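PDB 4HYZ: DUF3887 domain-containing protein from Ruminococcus gnavus, which is of unknown function but is probably made as a lipoprotein precursor, and packs in the crystal against a second copy through a two-fold symmetric interface. Local coordinates for the interface of chains A and B. Numbering follows the deposited sequence. Chains: chain A/B, Uncharacterized protein.

The interface of chains A and B. Residues chain A 72, 87, 98; chain B 3, 5.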
ATOM      1  N   THR A  72      -9.416  -3.274   5.100  1.00 39.32           N
ATOM      2  CA  THR A  72      -8.284  -2.603   4.439  1.00 39.37           C
ATOM      3  C   THR A  72      -7.951  -1.378   5.280  1.00 38.71           C
ATOM      4  O   THR A  72      -8.814  -0.540   5.467  1.00 39.31           O
ATOM      5  CB  THR A  72      -8.616  -2.219   2.985  1.00 44.24           C
ATOM      6  OG1 THR A  72      -9.064  -3.361   2.273  1.00 51.51           O
ATOM      7  CG2 THR A  72      -7.459  -1.559   2.289  1.00 36.03           C
ATOM      8  N   ILE A  87     -11.431   0.437   5.549  1.00 34.88           N
ATOM      9  CA  ILE A  87     -12.438   0.097   4.560  1.00 35.79           C
ATOM     10  C   ILE A  87     -12.852  -1.319   4.942  1.00 41.50           C
ATOM     11  O   ILE A  87     -12.022  -2.228   4.930  1.00 41.89           O
ATOM     12  CB  ILE A  87     -11.996   0.254   3.098  1.00 39.30           C
ATOM     13  CG1 ILE A  87     -11.412   1.695   2.869  1.00 38.97           C
ATOM     14  CG2 ILE A  87     -13.202  -0.058   2.201  1.00 39.58           C
ATOM     15  CD1 ILE A  87     -10.783   1.919   1.515  1.00 51.68           C
ATOM     16  N   ASN A  98     -19.029  -1.588   1.030  1.00 51.41           N
ATOM     17  CA  ASN A  98     -17.743  -1.168   1.592  1.00 49.69           C
ATOM     18  C   ASN A  98     -17.894   0.125   2.403  1.00 52.04           C
ATOM     19  O   ASN A  98     -18.092   1.200   1.830  1.00 54.01           O
ATOM     20  CB  ASN A  98     -16.677  -0.971   0.499  1.00 48.36           C
ATOM     21  CG  ASN A  98     -16.294  -2.218  -0.249  1.00 66.81           C
ATOM     22  OD1 ASN A  98     -15.699  -3.155   0.278  1.00 60.09           O
ATOM     23  ND2 ASN A  98     -16.564  -2.221  -1.521  1.00 69.93           N
TER
ATOM     24  N   ILE B   3     -10.128  -4.225  -2.543  1.00 37.18           N
ATOM     25  CA  ILE B   3      -9.605  -2.879  -2.354  1.00 34.78           C
ATOM     26  C   ILE B   3      -8.135  -3.013  -2.667  1.00 36.54           C
ATOM     27  O   ILE B   3      -7.470  -3.905  -2.111  1.00 35.17           O
ATOM     28  CB  ILE B   3      -9.866  -2.260  -0.964  1.00 38.11           C
ATOM     29  CG1 ILE B   3     -11.364  -2.323  -0.592  1.00 37.83           C
ATOM     30  CG2 ILE B   3      -9.295  -0.797  -0.935  1.00 35.92           C
ATOM     31  CD1 ILE B   3     -12.312  -1.384  -1.394  1.00 32.20           C
ATOM     32  N   LYS B   5      -4.211  -1.207  -3.151  1.00 28.11           N
ATOM     33  CA  LYS B   5      -3.345  -0.101  -2.714  1.00 26.00           C
ATOM     34  C   LYS B   5      -2.429   0.348  -3.879  1.00 29.26           C
ATOM     35  O   LYS B   5      -1.331   0.862  -3.674  1.00 30.04           O
ATOM     36  CB  LYS B   5      -2.587  -0.483  -1.454  1.00 27.33           C
ATOM     37  CG  LYS B   5      -3.457  -0.321  -0.198  1.00 23.18           C
ATOM     38  CD  LYS B   5      -2.817  -0.909   1.042  1.00 24.07           C
ATOM     39  CE  LYS B   5      -3.832  -0.910   2.163  1.00 30.20           C
ATOM     40  NZ  LYS B   5      -3.197  -1.104   3.493  1.00 34.68           N
TER
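B:Ile3 lies in the short, extended strand 2-4 of chain B, which leaves that conformation at B:Lys5 in the loop that follows, and this N-terminal segment runs over a sheet face of chain A built by A:Thr72, A:Ile87 and A:Asn98, each in strand conformation on a different strand. B:Ile3 is the centre of the patch, burying 84 Å² against chain A. Its two branches part over the sheet. CG2 of B:Ile3 lies 3.8 Å from the methyl CG2 of A:Thr72. The same CG2 of B:Ile3 is 3.9 Å from CD1 of A:Ile87. The other branch, with CG1 anti to the carbonyl carbon (chi1 -53°) and a bend at chi2 of -70°, carries CD1 of B:Ile3 to 3.9 Å from CG2 of A:Ile87. Beyond it, the same methyl skirts the amide oxygen OD1 of A:Asn98, whose side chain comes from the opposite direction and borders the apolar patch. A:Thr72 presents both its branches: the hydroxyl OG1 lies 3.5 Å from CB of B:Ile3, while CG2 points tip to tip at the extended side chain of B:Lys5 and meets its CE at 3.7 Å. The lysine thus contributes its aliphatic part here. An alanine in place of B:Ile3 would probably leave both A:Ile87 methyls, CG2 and CD1, without the branches they pack against, and weaken the hold of the N-terminal segment on the sheet. Within the fold, the patch spans strands 65-78, 81-92 and 95-103 of chain A, on the face turned away from the helices; the two-fold symmetry repeats it with the chains exchanged, an exchange of arms that would suit a dimeric unit, though the deposited assembly holds four copies.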